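Local coordinates for poly-beta-1,6-N-acetyl-D-glucosamine export protein (Escherichia coli, PDB 4Y25) that exports the biofilm adhesin poly-beta-1,6-N-acetyl-D-glucosamine across the outer membrane, this chain being its membrane beta-barrel domain, at residues 159-171 with 191-205. Sequence-based numbering, arbitrary orientation.
Sequences DFSDSNQRHEVSL and LYYEQNTEHDTPYYN
Paired backbone hydrogen bonds join His167 to Gln195, Val169 to Tyr193 and Leu171 to Leu191, holding strands 165-171 and 191-195 antiparallel at 174°. Val169 and Leu171 pack their CB atoms against those of Tyr193 and Leu191, on the face opposite Glu168, Ser170, Tyr192 and Glu194.

Where the ladder ends, asparagine side chains and the Thr197 hydroxyl, which accepts from Gln165 N, carry the contact on. The carboxamide of Asn164 suits its buried place because it both accepts and donates. Asn164 OD1 accepts three N-H groups: Glu198 N, in the carbonyl plane, at 2.7 Å, with Thr197 N and Asn205 ND2 both out of that plane. Asn164 ND2 gives an almost straight hydrogen bond (173°) to Asn196 OD1, 3.1 Å away.

Arginine suits position 166 because its flat cation can donate in its plane while an anion and an aromatic ring lie over its faces. Arg166 NE donates a hydrogen bond to Asn196 OD1 at 2.8 Å, and NH2 donates one to Asn205 OD1. Glu194 OE2 lies over one face, 3.0 Å from Arg166 NE, a salt bridge of charge alone, while Phe160 CZ covers the other. Asn196 ND2 bonds both Glu194 OE2 and Pro206 O.

The Tyr203 ring lies near parallel to that of Phe160 but slid aside; tyrosine adds a hydroxyl, which hydrogen-bonds to the syn lone pair of Asp162 OD2.

In the 16-stranded barrel, strand 149-160 lies beside 165-179 and strand 208-225 beside 183-195, while the asparagine-rich network joins turn 161-164 to the loop after strand 183-195.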
loop_
_atom_site.group_PDB
_atom_site.type_symbol
_atom_site.label_atom_id
_atom_site.label_comp_id
_atom_site.label_asym_id
_atom_site.label_seq_id
_atom_site.Cartn_x
_atom_site.Cartn_y
_atom_site.Cartn_z
ATOM N N ASP A 159 3.165 17.412 -4.136
ATOM C CA ASP A 159 4.061 18.501 -4.512
ATOM C C ASP A 159 5.518 18.143 -4.231
ATOM O O ASP A 159 5.906 17.951 -3.078
ATOM C CB ASP A 159 3.685 19.783 -3.768
ATOM C CG ASP A 159 3.755 21.012 -4.651
ATOM O OD1 ASP A 159 3.572 20.878 -5.880
ATOM O OD2 ASP A 159 3.998 22.113 -4.113
ATOM N N PHE A 160 6.320 18.055 -5.290
ATOM C CA PHE A 160 7.734 17.706 -5.171
ATOM C C PHE A 160 8.574 18.957 -4.929
ATOM O O PHE A 160 8.153 20.065 -5.255
ATOM C CB PHE A 160 8.227 16.986 -6.431
ATOM C CG PHE A 160 7.669 15.598 -6.614
ATOM C CD1 PHE A 160 6.303 15.385 -6.726
ATOM C CD2 PHE A 160 8.518 14.507 -6.710
ATOM C CE1 PHE A 160 5.797 14.112 -6.905
ATOM C CE2 PHE A 160 8.017 13.232 -6.892
ATOM C CZ PHE A 160 6.656 13.034 -6.988
ATOM N N SER A 161 9.771 18.779 -4.376
ATOM C CA SER A 161 10.654 19.909 -4.098
ATOM C C SER A 161 11.394 20.380 -5.350
ATOM O O SER A 161 12.332 21.174 -5.263
ATOM C CB SER A 161 11.663 19.552 -3.004
ATOM O OG SER A 161 12.564 18.551 -3.444
ATOM N N ASP A 162 10.972 19.887 -6.512
ATOM C CA ASP A 162 11.543 20.325 -7.781
ATOM C C ASP A 162 10.445 20.830 -8.718
ATOM O O ASP A 162 10.505 20.623 -9.932
ATOM C CB ASP A 162 12.344 19.191 -8.435
ATOM C CG ASP A 162 11.471 18.039 -8.909
ATOM O OD1 ASP A 162 10.309 17.940 -8.466
ATOM O OD2 ASP A 162 11.953 17.224 -9.724
ATOM N N SER A 163 9.440 21.473 -8.123
ATOM C CA SER A 163 8.336 22.122 -8.836
ATOM C C SER A 163 7.343 21.148 -9.476
ATOM O O SER A 163 6.291 21.567 -9.959
ATOM C CB SER A 163 8.876 23.078 -9.908
ATOM O OG SER A 163 7.819 23.644 -10.665
ATOM N N ASN A 164 7.663 19.859 -9.475
ATOM C CA ASN A 164 6.766 18.871 -10.067
ATOM C C ASN A 164 5.579 18.566 -9.168
ATOM O O ASN A 164 5.745 18.308 -7.977
ATOM C CB ASN A 164 7.513 17.574 -10.376
ATOM C CG ASN A 164 6.640 16.557 -11.095
ATOM O OD1 ASN A 164 6.453 16.631 -12.311
ATOM N ND2 ASN A 164 6.096 15.605 -10.345
ATOM N N GLN A 165 4.379 18.598 -9.735
ATOM C CA GLN A 165 3.203 18.179 -8.988
ATOM C C GLN A 165 2.525 16.989 -9.654
ATOM O O GLN A 165 2.181 17.025 -10.835
ATOM C CB GLN A 165 2.208 19.334 -8.811
ATOM C CG GLN A 165 2.217 20.393 -9.893
ATOM C CD GLN A 165 1.079 21.385 -9.722
ATOM O OE1 GLN A 165 0.843 21.891 -8.623
ATOM N NE2 GLN A 165 0.368 21.666 -10.807
ATOM N N ARG A 166 2.345 15.934 -8.870
ATOM C CA ARG A 166 1.738 14.700 -9.342
ATOM C C ARG A 166 0.312 14.553 -8.830
ATOM O O ARG A 166 0.081 14.508 -7.622
ATOM C CB ARG A 166 2.574 13.499 -8.900
ATOM C CG ARG A 166 1.985 12.155 -9.277
ATOM C CD ARG A 166 2.943 11.032 -8.930
ATOM N NE ARG A 166 4.215 11.173 -9.630
ATOM C CZ ARG A 166 5.253 10.361 -9.463
ATOM N NH1 ARG A 166 5.172 9.346 -8.613
ATOM N NH2 ARG A 166 6.373 10.566 -10.143
ATOM N N HIS A 167 -0.644 14.484 -9.750
ATOM C CA HIS A 167 -2.026 14.214 -9.383
ATOM C C HIS A 167 -2.392 12.796 -9.802
ATOM O O HIS A 167 -2.520 12.504 -10.989
ATOM C CB HIS A 167 -2.979 15.227 -10.025
ATOM C CG HIS A 167 -2.434 16.619 -10.086
ATOM N ND1 HIS A 167 -1.592 17.045 -11.091
ATOM C CD2 HIS A 167 -2.608 17.685 -9.268
ATOM C CE1 HIS A 167 -1.273 18.311 -10.891
ATOM N NE2 HIS A 167 -1.877 18.724 -9.789
ATOM N N GLU A 168 -2.541 11.913 -8.822
ATOM C CA GLU A 168 -2.911 10.531 -9.093
ATOM C C GLU A 168 -4.386 10.301 -8.793
ATOM O O GLU A 168 -4.937 10.898 -7.871
ATOM C CB GLU A 168 -2.051 9.571 -8.272
ATOM C CG GLU A 168 -0.567 9.651 -8.575
ATOM C CD GLU A 168 0.256 8.733 -7.693
ATOM O OE1 GLU A 168 0.243 7.507 -7.930
ATOM O OE2 GLU A 168 0.919 9.236 -6.765
ATOM N N VAL A 169 -5.027 9.448 -9.587
ATOM C CA VAL A 169 -6.411 9.052 -9.344
ATOM C C VAL A 169 -6.561 7.552 -9.577
ATOM O O VAL A 169 -6.022 7.012 -10.544
ATOM C CB VAL A 169 -7.409 9.806 -10.255
ATOM C CG1 VAL A 169 -8.838 9.392 -9.938
ATOM C CG2 VAL A 169 -7.255 11.309 -10.111
ATOM N N SER A 170 -7.285 6.879 -8.690
ATOM C CA SER A 170 -7.531 5.452 -8.847
ATOM C C SER A 170 -9.001 5.126 -8.630
ATOM O O SER A 170 -9.697 5.809 -7.881
ATOM C CB SER A 170 -6.666 4.642 -7.880
ATOM O OG SER A 170 -6.990 4.941 -6.535
ATOM N N LEU A 171 -9.471 4.082 -9.302
ATOM C CA LEU A 171 -10.838 3.614 -9.130
ATOM C C LEU A 171 -10.865 2.093 -9.127
ATOM O O LEU A 171 -10.570 1.456 -10.136
ATOM C CB LEU A 171 -11.745 4.165 -10.230
ATOM C CG LEU A 171 -13.173 3.617 -10.252
ATOM C CD1 LEU A 171 -13.864 3.840 -8.913
ATOM C CD2 LEU A 171 -13.969 4.251 -11.380
ATOM N N LEU A 191 -8.644 0.815 -12.174
ATOM C CA LEU A 191 -8.291 1.905 -13.072
ATOM C C LEU A 191 -7.332 2.856 -12.365
ATOM O O LEU A 191 -7.408 3.033 -11.149
ATOM C CB LEU A 191 -9.535 2.658 -13.543
ATOM C CG LEU A 191 -10.610 1.842 -14.261
ATOM C CD1 LEU A 191 -11.724 2.747 -14.752
ATOM C CD2 LEU A 191 -10.005 1.064 -15.411
ATOM N N TYR A 192 -6.430 3.467 -13.124
ATOM C CA TYR A 192 -5.434 4.353 -12.537
ATOM C C TYR A 192 -5.041 5.472 -13.494
ATOM O O TYR A 192 -4.889 5.254 -14.695
ATOM C CB TYR A 192 -4.198 3.555 -12.120
ATOM C CG TYR A 192 -3.064 4.397 -11.578
ATOM C CD1 TYR A 192 -3.148 4.991 -10.323
ATOM C CD2 TYR A 192 -1.902 4.586 -12.316
ATOM C CE1 TYR A 192 -2.109 5.758 -9.823
ATOM C CE2 TYR A 192 -0.859 5.350 -11.825
ATOM C CZ TYR A 192 -0.967 5.933 -10.580
ATOM O OH TYR A 192 0.074 6.692 -10.096
ATOM N N TYR A 193 -4.881 6.671 -12.941
ATOM C CA TYR A 193 -4.499 7.845 -13.715
ATOM C C TYR A 193 -3.410 8.619 -12.981
ATOM O O TYR A 193 -3.514 8.859 -11.779
ATOM C CB TYR A 193 -5.722 8.734 -13.969
ATOM C CG TYR A 193 -5.442 10.002 -14.748
ATOM C CD1 TYR A 193 -5.272 9.974 -16.126
ATOM C CD2 TYR A 193 -5.370 11.232 -14.107
ATOM C CE1 TYR A 193 -5.025 11.133 -16.842
ATOM C CE2 TYR A 193 -5.124 12.395 -14.811
ATOM C CZ TYR A 193 -4.952 12.342 -16.177
ATOM O OH TYR A 193 -4.707 13.502 -16.877
ATOM N N GLU A 194 -2.360 8.996 -13.703
ATOM C CA GLU A 194 -1.265 9.768 -13.125
ATOM C C GLU A 194 -0.794 10.858 -14.082
ATOM O O GLU A 194 -0.536 10.598 -15.257
ATOM C CB GLU A 194 -0.089 8.858 -12.757
ATOM C CG GLU A 194 1.139 9.609 -12.249
ATOM C CD GLU A 194 2.346 8.708 -12.050
ATOM O OE1 GLU A 194 2.201 7.473 -12.177
ATOM O OE2 GLU A 194 3.444 9.237 -11.771
ATOM N N GLN A 195 -0.686 12.080 -13.570
ATOM C CA GLN A 195 -0.214 13.204 -14.368
ATOM C C GLN A 195 0.863 13.985 -13.621
ATOM O O GLN A 195 0.722 14.278 -12.435
ATOM C CB GLN A 195 -1.382 14.120 -14.745
ATOM C CG GLN A 195 -0.980 15.519 -15.188
ATOM C CD GLN A 195 -1.381 16.583 -14.185
ATOM O OE1 GLN A 195 -2.199 16.336 -13.298
ATOM N NE2 GLN A 195 -0.805 17.773 -14.319
ATOM N N ASN A 196 1.946 14.308 -14.321
ATOM C CA ASN A 196 3.036 15.084 -13.739
ATOM C C ASN A 196 3.302 16.356 -14.536
ATOM O O ASN A 196 2.577 16.660 -15.484
ATOM C CB ASN A 196 4.304 14.239 -13.653
ATOM C CG ASN A 196 4.182 13.110 -12.653
ATOM O OD1 ASN A 196 4.358 13.309 -11.452
ATOM N ND2 ASN A 196 3.886 11.911 -13.146
ATOM N N THR A 197 4.337 17.101 -14.157
ATOM C CA THR A 197 4.617 18.374 -14.815
ATOM C C THR A 197 6.074 18.532 -15.257
ATOM O O THR A 197 6.331 18.917 -16.398
ATOM C CB THR A 197 4.241 19.568 -13.910
ATOM O OG1 THR A 197 4.836 19.405 -12.618
ATOM C CG2 THR A 197 2.731 19.657 -13.753
ATOM N N GLU A 198 7.023 18.248 -14.369
ATOM C CA GLU A 198 8.438 18.399 -14.713
ATOM C C GLU A 198 8.836 17.383 -15.786
ATOM O O GLU A 198 8.551 16.194 -15.659
ATOM C CB GLU A 198 9.319 18.248 -13.470
ATOM C CG GLU A 198 10.721 18.829 -13.629
ATOM C CD GLU A 198 10.741 20.348 -13.581
ATOM O OE1 GLU A 198 9.697 20.955 -13.259
ATOM O OE2 GLU A 198 11.806 20.937 -13.867
ATOM N N HIS A 199 9.501 17.856 -16.838
ATOM C CA HIS A 199 9.675 17.056 -18.050
ATOM C C HIS A 199 11.029 16.360 -18.177
ATOM O O HIS A 199 11.105 15.241 -18.685
ATOM C CB HIS A 199 9.430 17.931 -19.281
ATOM C CG HIS A 199 8.008 17.935 -19.737
ATOM N ND1 HIS A 199 7.544 18.748 -20.749
ATOM C CD2 HIS A 199 6.936 17.221 -19.313
ATOM C CE1 HIS A 199 6.254 18.532 -20.931
ATOM N NE2 HIS A 199 5.861 17.609 -20.072
ATOM N N ASP A 200 12.093 17.017 -17.734
ATOM C CA ASP A 200 13.403 16.377 -17.708
ATOM C C ASP A 200 13.773 16.037 -16.270
ATOM O O ASP A 200 14.248 16.889 -15.520
ATOM C CB ASP A 200 14.469 17.267 -18.354
ATOM C CG ASP A 200 13.999 17.889 -19.657
ATOM O OD1 ASP A 200 14.384 17.382 -20.733
ATOM O OD2 ASP A 200 13.256 18.891 -19.606
ATOM N N THR A 201 13.536 14.785 -15.891
ATOM C CA THR A 201 13.688 14.354 -14.506
ATOM C C THR A 201 14.609 13.145 -14.375
ATOM O O THR A 201 14.656 12.295 -15.265
ATOM C CB THR A 201 12.323 13.998 -13.877
ATOM O OG1 THR A 201 11.875 12.734 -14.385
ATOM C CG2 THR A 201 11.285 15.070 -14.183
ATOM N N PRO A 202 15.349 13.070 -13.257
ATOM C CA PRO A 202 16.214 11.933 -12.920
ATOM C C PRO A 202 15.467 10.786 -12.234
ATOM O O PRO A 202 16.098 9.858 -11.726
ATOM C CB PRO A 202 17.239 12.553 -11.973
ATOM C CG PRO A 202 16.489 13.645 -11.301
ATOM C CD PRO A 202 15.542 14.198 -12.328
ATOM N N TYR A 203 14.141 10.861 -12.213
ATOM C CA TYR A 203 13.307 9.788 -11.681
ATOM C C TYR A 203 12.149 9.555 -12.642
ATOM O O TYR A 203 11.846 10.424 -13.463
ATOM C CB TYR A 203 12.798 10.128 -10.276
ATOM C CG TYR A 203 11.979 11.400 -10.200
ATOM C CD1 TYR A 203 12.594 12.636 -10.035
ATOM C CD2 TYR A 203 10.594 11.366 -10.287
ATOM C CE1 TYR A 203 11.852 13.801 -9.966
ATOM C CE2 TYR A 203 9.843 12.526 -10.219
ATOM C CZ TYR A 203 10.478 13.740 -10.058
ATOM O OH TYR A 203 9.739 14.898 -9.989
ATOM N N TYR A 204 11.505 8.393 -12.561
ATOM C CA TYR A 204 10.425 8.091 -13.494
ATOM C C TYR A 204 9.236 9.004 -13.237
ATOM O O TYR A 204 8.473 8.805 -12.292
ATOM C CB TYR A 204 9.998 6.623 -13.409
ATOM C CG TYR A 204 9.000 6.240 -14.484
ATOM C CD1 TYR A 204 9.343 6.298 -15.829
ATOM C CD2 TYR A 204 7.716 5.822 -14.155
ATOM C CE1 TYR A 204 8.436 5.955 -16.817
ATOM C CE2 TYR A 204 6.801 5.474 -15.137
ATOM C CZ TYR A 204 7.167 5.543 -16.465
ATOM O OH TYR A 204 6.262 5.199 -17.447
ATOM N N ASN A 205 9.093 10.010 -14.092
ATOM C CA ASN A 205 8.033 10.997 -13.957
ATOM C C ASN A 205 7.174 11.082 -15.216
ATOM O O ASN A 205 7.232 12.076 -15.940
ATOM C CB ASN A 205 8.631 12.368 -13.639
ATOM C CG ASN A 205 7.683 13.250 -12.859
ATOM O OD1 ASN A 205 7.103 12.824 -11.861
ATOM N ND2 ASN A 205 7.522 14.489 -13.310
#